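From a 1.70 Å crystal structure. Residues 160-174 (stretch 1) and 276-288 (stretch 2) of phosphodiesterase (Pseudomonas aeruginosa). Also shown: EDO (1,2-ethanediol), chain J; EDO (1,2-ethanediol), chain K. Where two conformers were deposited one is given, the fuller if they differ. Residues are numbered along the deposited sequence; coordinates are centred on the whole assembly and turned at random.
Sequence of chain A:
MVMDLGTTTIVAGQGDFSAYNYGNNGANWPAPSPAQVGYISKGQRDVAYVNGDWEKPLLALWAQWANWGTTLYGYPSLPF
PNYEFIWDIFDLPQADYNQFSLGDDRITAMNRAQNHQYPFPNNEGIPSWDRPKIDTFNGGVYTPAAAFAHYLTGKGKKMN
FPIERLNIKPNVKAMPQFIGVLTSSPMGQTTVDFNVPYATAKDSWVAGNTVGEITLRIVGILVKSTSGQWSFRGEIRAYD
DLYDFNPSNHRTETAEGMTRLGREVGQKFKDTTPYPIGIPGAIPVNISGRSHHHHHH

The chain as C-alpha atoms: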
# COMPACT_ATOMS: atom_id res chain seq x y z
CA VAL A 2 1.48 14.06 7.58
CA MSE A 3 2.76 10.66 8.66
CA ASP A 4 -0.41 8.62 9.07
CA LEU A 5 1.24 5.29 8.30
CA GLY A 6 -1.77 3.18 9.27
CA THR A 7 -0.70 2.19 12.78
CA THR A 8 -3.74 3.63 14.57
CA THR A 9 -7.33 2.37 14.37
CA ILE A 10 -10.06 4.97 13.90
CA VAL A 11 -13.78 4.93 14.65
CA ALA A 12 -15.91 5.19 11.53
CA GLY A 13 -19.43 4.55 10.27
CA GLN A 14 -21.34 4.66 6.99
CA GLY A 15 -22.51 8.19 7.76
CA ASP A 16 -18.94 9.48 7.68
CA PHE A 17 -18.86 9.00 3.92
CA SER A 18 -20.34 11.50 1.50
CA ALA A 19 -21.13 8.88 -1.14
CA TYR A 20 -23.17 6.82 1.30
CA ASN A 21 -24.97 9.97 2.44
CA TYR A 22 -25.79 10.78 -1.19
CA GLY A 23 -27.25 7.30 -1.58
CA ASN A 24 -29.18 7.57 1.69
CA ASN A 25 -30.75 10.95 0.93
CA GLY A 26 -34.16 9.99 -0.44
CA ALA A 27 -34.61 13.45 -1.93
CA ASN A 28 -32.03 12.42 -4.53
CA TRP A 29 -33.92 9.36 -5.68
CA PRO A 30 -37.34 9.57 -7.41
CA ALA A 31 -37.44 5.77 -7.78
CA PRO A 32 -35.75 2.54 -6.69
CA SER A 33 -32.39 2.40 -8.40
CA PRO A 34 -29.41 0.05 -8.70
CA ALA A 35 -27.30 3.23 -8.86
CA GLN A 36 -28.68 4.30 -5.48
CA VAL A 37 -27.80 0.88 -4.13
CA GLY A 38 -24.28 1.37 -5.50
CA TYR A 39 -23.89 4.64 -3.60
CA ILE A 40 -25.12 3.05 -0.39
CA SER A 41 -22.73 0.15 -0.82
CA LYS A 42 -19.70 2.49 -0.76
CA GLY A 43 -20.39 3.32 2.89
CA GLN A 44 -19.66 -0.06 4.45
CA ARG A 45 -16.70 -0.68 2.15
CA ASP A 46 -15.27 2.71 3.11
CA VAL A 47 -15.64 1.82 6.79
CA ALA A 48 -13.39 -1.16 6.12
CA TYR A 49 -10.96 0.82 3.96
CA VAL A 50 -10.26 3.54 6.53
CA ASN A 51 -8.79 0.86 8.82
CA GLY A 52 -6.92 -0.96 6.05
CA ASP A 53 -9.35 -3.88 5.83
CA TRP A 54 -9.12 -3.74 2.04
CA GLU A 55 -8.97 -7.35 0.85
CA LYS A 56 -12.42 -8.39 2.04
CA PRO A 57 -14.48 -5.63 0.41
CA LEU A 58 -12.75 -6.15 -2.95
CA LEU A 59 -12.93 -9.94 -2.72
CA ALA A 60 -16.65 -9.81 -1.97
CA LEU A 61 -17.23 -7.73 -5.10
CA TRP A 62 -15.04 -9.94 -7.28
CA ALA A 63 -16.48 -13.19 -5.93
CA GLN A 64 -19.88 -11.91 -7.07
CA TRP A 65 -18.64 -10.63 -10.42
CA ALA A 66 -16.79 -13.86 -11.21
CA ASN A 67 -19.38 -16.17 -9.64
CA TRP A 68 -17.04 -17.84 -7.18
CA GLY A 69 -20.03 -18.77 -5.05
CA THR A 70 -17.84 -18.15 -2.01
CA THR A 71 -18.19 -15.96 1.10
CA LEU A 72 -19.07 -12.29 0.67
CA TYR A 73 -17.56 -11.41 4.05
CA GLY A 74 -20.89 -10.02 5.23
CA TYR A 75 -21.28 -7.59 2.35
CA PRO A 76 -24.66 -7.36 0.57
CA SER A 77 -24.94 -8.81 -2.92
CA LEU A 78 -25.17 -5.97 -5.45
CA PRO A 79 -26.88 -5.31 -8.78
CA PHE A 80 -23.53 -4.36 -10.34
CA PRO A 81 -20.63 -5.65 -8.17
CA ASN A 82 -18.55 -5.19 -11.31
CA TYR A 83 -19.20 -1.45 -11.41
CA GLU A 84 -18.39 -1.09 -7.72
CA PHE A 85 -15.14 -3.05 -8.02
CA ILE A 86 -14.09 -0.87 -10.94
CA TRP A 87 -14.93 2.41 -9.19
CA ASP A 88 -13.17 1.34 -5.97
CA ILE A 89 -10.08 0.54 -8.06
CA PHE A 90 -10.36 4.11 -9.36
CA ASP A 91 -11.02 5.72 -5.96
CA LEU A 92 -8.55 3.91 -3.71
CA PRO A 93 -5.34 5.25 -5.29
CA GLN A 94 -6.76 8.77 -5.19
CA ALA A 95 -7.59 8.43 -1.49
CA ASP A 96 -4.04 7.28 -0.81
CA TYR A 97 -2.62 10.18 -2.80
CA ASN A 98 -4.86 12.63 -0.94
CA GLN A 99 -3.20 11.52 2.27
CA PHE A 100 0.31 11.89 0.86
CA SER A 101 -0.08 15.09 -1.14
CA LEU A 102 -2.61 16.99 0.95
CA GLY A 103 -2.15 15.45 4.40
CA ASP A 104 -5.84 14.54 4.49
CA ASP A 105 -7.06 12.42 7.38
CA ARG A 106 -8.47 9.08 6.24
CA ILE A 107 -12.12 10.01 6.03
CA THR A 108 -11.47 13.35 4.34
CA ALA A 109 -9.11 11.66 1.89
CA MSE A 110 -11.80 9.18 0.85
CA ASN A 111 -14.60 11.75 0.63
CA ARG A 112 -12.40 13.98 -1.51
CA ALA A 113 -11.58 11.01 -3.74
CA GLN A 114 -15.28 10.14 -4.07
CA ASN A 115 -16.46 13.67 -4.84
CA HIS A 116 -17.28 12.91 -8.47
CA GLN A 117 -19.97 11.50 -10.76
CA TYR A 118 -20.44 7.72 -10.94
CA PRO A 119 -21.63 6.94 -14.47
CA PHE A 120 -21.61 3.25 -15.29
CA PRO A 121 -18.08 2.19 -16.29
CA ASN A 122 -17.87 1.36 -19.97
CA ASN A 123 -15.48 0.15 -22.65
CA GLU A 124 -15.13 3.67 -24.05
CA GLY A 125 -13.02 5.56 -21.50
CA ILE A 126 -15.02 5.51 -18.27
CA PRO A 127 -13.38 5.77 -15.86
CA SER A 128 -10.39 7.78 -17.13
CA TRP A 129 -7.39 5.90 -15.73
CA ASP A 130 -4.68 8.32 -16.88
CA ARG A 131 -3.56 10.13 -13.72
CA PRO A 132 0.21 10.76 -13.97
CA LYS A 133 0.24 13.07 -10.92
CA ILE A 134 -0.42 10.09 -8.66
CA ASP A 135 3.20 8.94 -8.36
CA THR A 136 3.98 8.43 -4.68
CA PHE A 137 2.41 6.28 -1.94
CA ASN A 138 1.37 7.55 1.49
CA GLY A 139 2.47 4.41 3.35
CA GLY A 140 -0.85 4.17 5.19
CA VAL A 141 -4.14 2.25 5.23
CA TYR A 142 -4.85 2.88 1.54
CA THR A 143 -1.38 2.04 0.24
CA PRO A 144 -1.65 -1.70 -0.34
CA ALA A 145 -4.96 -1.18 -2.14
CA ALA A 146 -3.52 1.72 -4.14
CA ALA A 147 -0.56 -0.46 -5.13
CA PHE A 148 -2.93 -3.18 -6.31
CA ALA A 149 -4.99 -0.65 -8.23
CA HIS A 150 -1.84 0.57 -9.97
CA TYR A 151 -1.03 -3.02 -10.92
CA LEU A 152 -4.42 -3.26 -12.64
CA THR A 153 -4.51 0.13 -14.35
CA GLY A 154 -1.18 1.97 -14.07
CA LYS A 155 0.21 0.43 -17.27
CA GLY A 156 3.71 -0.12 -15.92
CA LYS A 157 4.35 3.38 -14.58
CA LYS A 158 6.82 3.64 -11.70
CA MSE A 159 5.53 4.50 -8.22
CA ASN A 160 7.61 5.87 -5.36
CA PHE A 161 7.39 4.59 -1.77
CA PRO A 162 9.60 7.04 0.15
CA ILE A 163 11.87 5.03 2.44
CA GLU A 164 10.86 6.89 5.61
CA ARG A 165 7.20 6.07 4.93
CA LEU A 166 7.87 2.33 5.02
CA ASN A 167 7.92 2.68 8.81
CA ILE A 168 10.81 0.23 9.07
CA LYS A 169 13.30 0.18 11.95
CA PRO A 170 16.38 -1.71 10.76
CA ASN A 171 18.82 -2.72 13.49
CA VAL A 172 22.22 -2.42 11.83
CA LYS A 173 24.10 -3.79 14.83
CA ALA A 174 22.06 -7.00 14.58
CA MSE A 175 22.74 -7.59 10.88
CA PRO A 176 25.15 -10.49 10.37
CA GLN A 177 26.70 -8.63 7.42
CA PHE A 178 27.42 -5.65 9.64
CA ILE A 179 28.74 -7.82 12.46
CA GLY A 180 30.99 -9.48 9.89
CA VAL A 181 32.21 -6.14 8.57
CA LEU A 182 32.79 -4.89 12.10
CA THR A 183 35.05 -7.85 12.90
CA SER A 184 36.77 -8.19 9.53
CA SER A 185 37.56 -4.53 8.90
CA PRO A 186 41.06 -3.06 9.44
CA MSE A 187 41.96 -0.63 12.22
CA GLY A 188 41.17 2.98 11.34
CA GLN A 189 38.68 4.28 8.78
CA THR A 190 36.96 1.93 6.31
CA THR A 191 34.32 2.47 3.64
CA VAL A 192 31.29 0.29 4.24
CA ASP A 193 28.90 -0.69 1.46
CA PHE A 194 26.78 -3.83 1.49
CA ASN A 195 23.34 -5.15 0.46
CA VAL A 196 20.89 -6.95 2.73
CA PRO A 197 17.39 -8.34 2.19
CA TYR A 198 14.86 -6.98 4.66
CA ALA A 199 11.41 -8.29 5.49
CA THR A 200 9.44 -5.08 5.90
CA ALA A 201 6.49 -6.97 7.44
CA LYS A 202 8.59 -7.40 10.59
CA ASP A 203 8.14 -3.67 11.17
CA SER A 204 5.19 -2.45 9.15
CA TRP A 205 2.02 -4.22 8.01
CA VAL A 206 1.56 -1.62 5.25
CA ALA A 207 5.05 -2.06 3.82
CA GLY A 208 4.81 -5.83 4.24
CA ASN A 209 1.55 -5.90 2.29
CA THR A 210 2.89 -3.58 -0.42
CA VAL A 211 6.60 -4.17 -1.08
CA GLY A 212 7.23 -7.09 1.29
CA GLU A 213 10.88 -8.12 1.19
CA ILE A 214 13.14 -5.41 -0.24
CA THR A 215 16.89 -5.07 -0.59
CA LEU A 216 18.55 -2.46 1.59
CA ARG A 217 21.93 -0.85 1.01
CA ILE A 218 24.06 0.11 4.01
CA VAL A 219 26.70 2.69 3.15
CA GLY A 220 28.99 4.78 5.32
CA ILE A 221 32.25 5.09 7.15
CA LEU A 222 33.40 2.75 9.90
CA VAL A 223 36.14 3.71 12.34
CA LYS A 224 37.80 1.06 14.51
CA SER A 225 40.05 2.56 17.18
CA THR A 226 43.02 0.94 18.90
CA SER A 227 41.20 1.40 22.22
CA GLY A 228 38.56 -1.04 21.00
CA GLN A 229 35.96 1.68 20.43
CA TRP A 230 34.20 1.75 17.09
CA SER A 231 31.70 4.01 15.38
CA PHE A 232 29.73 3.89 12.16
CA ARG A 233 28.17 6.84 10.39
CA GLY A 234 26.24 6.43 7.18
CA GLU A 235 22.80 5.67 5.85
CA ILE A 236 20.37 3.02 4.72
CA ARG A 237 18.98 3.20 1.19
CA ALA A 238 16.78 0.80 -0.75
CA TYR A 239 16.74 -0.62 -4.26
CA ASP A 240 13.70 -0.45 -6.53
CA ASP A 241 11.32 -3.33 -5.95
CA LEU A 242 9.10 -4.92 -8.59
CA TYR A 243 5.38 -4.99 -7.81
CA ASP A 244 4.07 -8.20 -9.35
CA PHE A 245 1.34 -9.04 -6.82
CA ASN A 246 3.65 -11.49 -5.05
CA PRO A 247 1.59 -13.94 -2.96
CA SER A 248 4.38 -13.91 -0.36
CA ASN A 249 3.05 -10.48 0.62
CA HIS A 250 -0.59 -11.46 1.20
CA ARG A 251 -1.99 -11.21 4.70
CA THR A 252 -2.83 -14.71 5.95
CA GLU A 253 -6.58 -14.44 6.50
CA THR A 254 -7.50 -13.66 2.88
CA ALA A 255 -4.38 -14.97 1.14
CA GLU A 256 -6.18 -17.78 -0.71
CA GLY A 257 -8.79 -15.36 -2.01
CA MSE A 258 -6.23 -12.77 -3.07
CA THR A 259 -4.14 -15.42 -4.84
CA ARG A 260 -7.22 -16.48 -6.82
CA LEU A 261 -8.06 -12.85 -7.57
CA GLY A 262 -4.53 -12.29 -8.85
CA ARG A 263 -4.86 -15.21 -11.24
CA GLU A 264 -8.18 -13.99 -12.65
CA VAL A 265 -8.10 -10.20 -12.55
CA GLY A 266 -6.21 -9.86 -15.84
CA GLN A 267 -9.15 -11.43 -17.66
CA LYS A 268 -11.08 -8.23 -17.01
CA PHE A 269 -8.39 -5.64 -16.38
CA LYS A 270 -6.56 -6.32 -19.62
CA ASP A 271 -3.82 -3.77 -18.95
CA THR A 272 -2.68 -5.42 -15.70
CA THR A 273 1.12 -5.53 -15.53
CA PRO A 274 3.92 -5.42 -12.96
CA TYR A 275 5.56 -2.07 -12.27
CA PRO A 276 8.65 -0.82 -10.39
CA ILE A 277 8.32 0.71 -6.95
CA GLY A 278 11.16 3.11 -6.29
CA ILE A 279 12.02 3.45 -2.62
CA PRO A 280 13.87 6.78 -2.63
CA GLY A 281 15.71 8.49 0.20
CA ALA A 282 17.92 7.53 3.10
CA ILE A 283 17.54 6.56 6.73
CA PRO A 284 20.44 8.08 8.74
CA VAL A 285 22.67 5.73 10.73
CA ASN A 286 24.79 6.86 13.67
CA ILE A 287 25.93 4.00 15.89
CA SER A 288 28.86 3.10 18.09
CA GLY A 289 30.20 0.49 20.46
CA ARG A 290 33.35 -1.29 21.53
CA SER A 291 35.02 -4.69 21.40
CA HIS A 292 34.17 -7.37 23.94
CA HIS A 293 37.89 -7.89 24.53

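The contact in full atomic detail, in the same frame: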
# COMPACT_ATOMS: atom_id res chain seq x y z
N ASN A 160 6.63 5.69 -6.42
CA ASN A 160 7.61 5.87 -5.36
C ASN A 160 7.01 5.59 -3.98
O ASN A 160 5.92 6.06 -3.67
CB ASN A 160 8.16 7.31 -5.39
CG ASN A 160 9.20 7.50 -6.48
OD1 ASN A 160 9.27 8.56 -7.11
ND2 ASN A 160 10.03 6.49 -6.69
N PHE A 161 7.72 4.81 -3.17
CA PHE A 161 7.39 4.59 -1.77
C PHE A 161 8.56 5.15 -0.97
O PHE A 161 9.56 4.46 -0.75
CB PHE A 161 7.23 3.09 -1.49
CG PHE A 161 6.39 2.77 -0.27
CD1 PHE A 161 6.41 3.58 0.85
CD2 PHE A 161 5.60 1.62 -0.24
CE1 PHE A 161 5.65 3.29 1.97
CE2 PHE A 161 4.84 1.31 0.88
CZ PHE A 161 4.86 2.15 1.99
N PRO A 162 8.46 6.43 -0.57
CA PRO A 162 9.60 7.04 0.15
C PRO A 162 10.04 6.16 1.33
O PRO A 162 9.21 5.64 2.07
CB PRO A 162 9.04 8.38 0.62
CG PRO A 162 7.93 8.70 -0.39
CD PRO A 162 7.33 7.36 -0.73
N ILE A 163 11.35 6.00 1.49
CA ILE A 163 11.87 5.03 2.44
C ILE A 163 11.39 5.28 3.88
O ILE A 163 11.12 4.34 4.61
CB ILE A 163 13.42 4.93 2.39
CG1 ILE A 163 13.90 3.65 3.08
CG2 ILE A 163 14.07 6.18 2.96
CD1 ILE A 163 15.42 3.39 2.91
N GLU A 164 11.29 6.55 4.26
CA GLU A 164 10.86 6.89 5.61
C GLU A 164 9.38 6.57 5.85
O GLU A 164 8.94 6.49 7.00
CB GLU A 164 11.15 8.37 5.93
CG GLU A 164 10.32 9.39 5.15
CD GLU A 164 10.90 9.74 3.78
OE1 GLU A 164 11.86 9.07 3.32
OE2 GLU A 164 10.38 10.69 3.16
N ARG A 165 8.62 6.39 4.78
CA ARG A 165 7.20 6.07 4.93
C ARG A 165 6.94 4.57 5.02
O ARG A 165 5.82 4.15 5.28
CB ARG A 165 6.36 6.69 3.80
CG ARG A 165 6.31 8.21 3.88
CD ARG A 165 5.45 8.86 2.80
NE ARG A 165 5.31 10.28 3.08
CZ ARG A 165 4.27 10.82 3.71
NH1 ARG A 165 3.23 10.09 4.09
NH2 ARG A 165 4.25 12.12 3.93
N LEU A 166 7.98 3.77 4.81
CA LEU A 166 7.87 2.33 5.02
C LEU A 166 7.59 2.01 6.49
O LEU A 166 7.02 0.97 6.81
CB LEU A 166 9.16 1.60 4.60
CG LEU A 166 9.58 1.65 3.13
CD1 LEU A 166 10.97 1.04 3.00
CD2 LEU A 166 8.58 0.92 2.22
N ASN A 167 8.00 2.92 7.37
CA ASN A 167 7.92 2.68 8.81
C ASN A 167 8.74 1.46 9.24
O ASN A 167 8.32 0.68 10.09
CB ASN A 167 6.47 2.52 9.26
CG ASN A 167 6.27 2.87 10.72
OD1 ASN A 167 7.02 3.68 11.27
ND2 ASN A 167 5.26 2.29 11.35
N ILE A 168 9.92 1.29 8.64
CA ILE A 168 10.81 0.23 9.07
C ILE A 168 11.81 0.75 10.09
O ILE A 168 12.05 1.95 10.18
CB ILE A 168 11.52 -0.47 7.89
CG1 ILE A 168 12.34 0.53 7.07
CG2 ILE A 168 10.50 -1.20 7.01
CD1 ILE A 168 13.26 -0.14 6.04
N LYS A 169 12.38 -0.16 10.88
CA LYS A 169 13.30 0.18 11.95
C LYS A 169 14.49 -0.77 11.93
O LYS A 169 14.69 -1.54 12.88
CB LYS A 169 12.59 0.06 13.30
CG LYS A 169 11.32 0.88 13.44
CD LYS A 169 11.65 2.34 13.69
CE LYS A 169 10.43 3.11 14.21
NZ LYS A 169 9.35 3.23 13.19
N PRO A 170 15.29 -0.73 10.86
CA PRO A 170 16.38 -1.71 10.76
C PRO A 170 17.39 -1.56 11.89
O PRO A 170 17.74 -0.44 12.27
CB PRO A 170 17.03 -1.38 9.40
CG PRO A 170 16.02 -0.54 8.68
CD PRO A 170 15.29 0.22 9.74
N ASN A 171 17.83 -2.69 12.42
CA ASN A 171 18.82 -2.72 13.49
C ASN A 171 20.15 -3.13 12.89
O ASN A 171 20.42 -4.32 12.71
CB ASN A 171 18.37 -3.71 14.56
CG ASN A 171 19.24 -3.67 15.80
OD1 ASN A 171 20.36 -3.18 15.76
ND2 ASN A 171 18.72 -4.20 16.90
N VAL A 172 20.97 -2.15 12.54
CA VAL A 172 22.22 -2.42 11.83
C VAL A 172 23.16 -3.30 12.66
O VAL A 172 23.80 -4.22 12.14
CB VAL A 172 22.93 -1.12 11.43
CG1 VAL A 172 24.23 -1.42 10.70
CG2 VAL A 172 22.01 -0.27 10.54
N LYS A 173 23.24 -3.01 13.95
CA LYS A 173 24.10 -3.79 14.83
C LYS A 173 23.76 -5.28 14.85
O LYS A 173 24.61 -6.11 15.15
CB LYS A 173 24.08 -3.23 16.26
CG LYS A 173 24.80 -1.90 16.39
CD LYS A 173 25.02 -1.52 17.84
CE LYS A 173 23.72 -1.14 18.51
NZ LYS A 173 23.12 0.09 17.91
N ALA A 174 22.51 -5.61 14.53
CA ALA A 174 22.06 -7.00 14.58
C ALA A 174 22.21 -7.72 13.24
O ALA A 174 22.00 -8.93 13.15
CB ALA A 174 20.61 -7.06 15.06
N PRO A 276 7.61 -1.07 -11.39
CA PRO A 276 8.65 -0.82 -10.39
C PRO A 276 8.18 0.10 -9.29
O PRO A 276 7.50 1.10 -9.56
CB PRO A 276 9.75 -0.09 -11.19
CG PRO A 276 9.22 0.14 -12.55
CD PRO A 276 7.79 -0.27 -12.61
N ILE A 277 8.53 -0.23 -8.05
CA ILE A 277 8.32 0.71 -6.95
C ILE A 277 9.70 1.21 -6.52
O ILE A 277 10.51 0.46 -5.98
CB ILE A 277 7.56 0.07 -5.77
CG1 ILE A 277 6.11 -0.23 -6.20
CG2 ILE A 277 7.56 1.00 -4.56
CD1 ILE A 277 5.29 -0.97 -5.15
N GLY A 278 9.96 2.48 -6.80
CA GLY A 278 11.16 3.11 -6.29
C GLY A 278 10.97 3.35 -4.80
O GLY A 278 9.87 3.62 -4.34
N ILE A 279 12.06 3.23 -4.05
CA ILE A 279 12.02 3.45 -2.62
C ILE A 279 13.10 4.47 -2.30
O ILE A 279 14.15 4.13 -1.76
CB ILE A 279 12.25 2.13 -1.85
CG1 ILE A 279 11.27 1.06 -2.34
CG2 ILE A 279 12.10 2.35 -0.33
CD1 ILE A 279 11.50 -0.32 -1.73
N PRO A 280 12.85 5.73 -2.66
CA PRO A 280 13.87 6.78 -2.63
C PRO A 280 14.16 7.28 -1.22
O PRO A 280 13.31 7.19 -0.33
CB PRO A 280 13.25 7.90 -3.47
CG PRO A 280 11.79 7.69 -3.36
CD PRO A 280 11.56 6.21 -3.21
N GLY A 281 15.36 7.82 -1.04
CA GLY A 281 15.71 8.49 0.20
C GLY A 281 16.63 7.66 1.06
O GLY A 281 17.01 6.53 0.69
N ALA A 282 17.01 8.21 2.20
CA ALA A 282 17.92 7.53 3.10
C ALA A 282 17.45 7.60 4.54
O ALA A 282 16.83 8.58 4.96
CB ALA A 282 19.32 8.12 2.97
N ILE A 283 17.74 6.55 5.29
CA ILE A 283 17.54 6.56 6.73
C ILE A 283 18.92 6.73 7.35
O ILE A 283 19.79 5.89 7.14
CB ILE A 283 16.93 5.24 7.22
CG1 ILE A 283 15.59 4.98 6.51
CG2 ILE A 283 16.75 5.25 8.74
CD1 ILE A 283 15.06 3.56 6.70
N PRO A 284 19.13 7.82 8.12
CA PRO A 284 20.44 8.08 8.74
C PRO A 284 20.84 7.00 9.74
O PRO A 284 20.00 6.48 10.48
CB PRO A 284 20.21 9.40 9.48
CG PRO A 284 19.06 10.04 8.78
CD PRO A 284 18.17 8.91 8.37
N VAL A 285 22.13 6.67 9.76
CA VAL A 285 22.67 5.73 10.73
C VAL A 285 23.84 6.35 11.48
O VAL A 285 24.81 6.82 10.86
CB VAL A 285 23.13 4.41 10.08
CG1 VAL A 285 23.67 3.47 11.13
CG2 VAL A 285 21.98 3.75 9.33
N ASN A 286 23.74 6.35 12.80
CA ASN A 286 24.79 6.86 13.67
C ASN A 286 24.89 5.96 14.89
O ASN A 286 24.15 6.12 15.86
CB ASN A 286 24.48 8.30 14.09
CG ASN A 286 25.64 8.97 14.80
OD1 ASN A 286 26.79 8.54 14.71
ND2 ASN A 286 25.34 10.05 15.53
N ILE A 287 25.81 5.00 14.83
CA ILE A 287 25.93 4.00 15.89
C ILE A 287 27.36 3.85 16.36
O ILE A 287 28.31 4.27 15.68
CB ILE A 287 25.38 2.63 15.43
CG1 ILE A 287 26.08 2.18 14.14
CG2 ILE A 287 23.88 2.71 15.21
CD1 ILE A 287 25.75 0.76 13.75
N SER A 288 27.53 3.25 17.53
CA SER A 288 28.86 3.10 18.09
C SER A 288 28.87 1.99 19.11
O SER A 288 27.82 1.56 19.59
CB SER A 288 29.32 4.42 18.72
OG SER A 288 28.45 4.82 19.76
C1 EDO J . 13.39 11.69 -0.24
O1 EDO J . 14.27 11.70 0.89
C2 EDO J . 12.90 10.27 -0.46
O2 EDO J . 12.42 9.73 0.78
C1 EDO K . 18.11 -5.92 11.27
O1 EDO K . 16.87 -5.31 11.65
C2 EDO K . 17.95 -7.44 11.27
O2 EDO K . 17.24 -7.84 10.09
O HOH W 1 14.30 9.71 4.36
O HOH W 2 24.82 2.51 18.78

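Ile-163 and Ile-283 cover the most surface in this contact, and most of the packing is arranged around them. The two stretches bury 781 Å² between them, counting both sides.

The backbones meet first at Asn-160 and Gly-278, which form a parallel bridge with their CA atoms 4.6 Å apart. Phe-161 N donates a nearly straight hydrogen bond to Gly-278 O at 2.7 Å. Two residues on, Ile-163 N donates to Pro-280 O at 2.9 Å. Between these bonds, Ile-279 CA lies 3.3 Å from Phe-161 O in a CA-H...O contact. Gly-278 leaves room for the Asn-160 side chain: a CB here would lie 2.5 Å from Asn-160 ND2. Asn-160 ND2 also lies 3.8 Å from Pro-280 CD.

Ile-163 points toward the other stretch with both chi angles in t. Its CB packs on Ile-279 CG2 at 4.0 Å, and its CG1 on Ile-283 CD1 at 3.8 Å. Its CG2 reaches Gly-281 C at 3.5 Å. Gly-281 has backbone angles that by themselves call for glycine, and a CB would also be tight against Ile-163 CG2.

Ile-283 leaves its backbone sideways, but its end comes nearer to stretch 1. Besides meeting Ile-163, Ile-283 CD1 lies 4.1 Å from Ile-168 CG1. Ile-279 CG2 also touches Leu-166 CD1 at 3.8 Å. Phe-161 CB rests on Ile-277 CG2 at 3.7 Å, while the end of the phenylalanine side chain leads away. These apolar residues suit a contact made by close packing; all but Ile-283 are buried.

Further along, Val-172 continues the apolar contact. Its CG2 lies 4.1 Å from Val-285 CG1, and its CG1 lies 4.0 Å from Ile-287 CD1. Ile-287 covers 65 Å², partly through exposed Lys-173, whose NZ lies 3.8 Å from Ile-287 CG2. The charged end of the lysine is hydrated: water 2 accepts hydrogen bonds from Lys-173 NZ and Ser-288 N, both at 3.1 Å.

A second water link lies near Glu-164, which is exposed. Water 1 donates to Glu-164 OE1 at 2.7 Å and to Ala-282 O at 2.8 Å. The ethanediol of chain J, probably from the crystallisation liquor, sits close by. Its O2 donates to Pro-280 O at 2.9 Å, so this carbonyl accepts from both the diol and Ile-163 N.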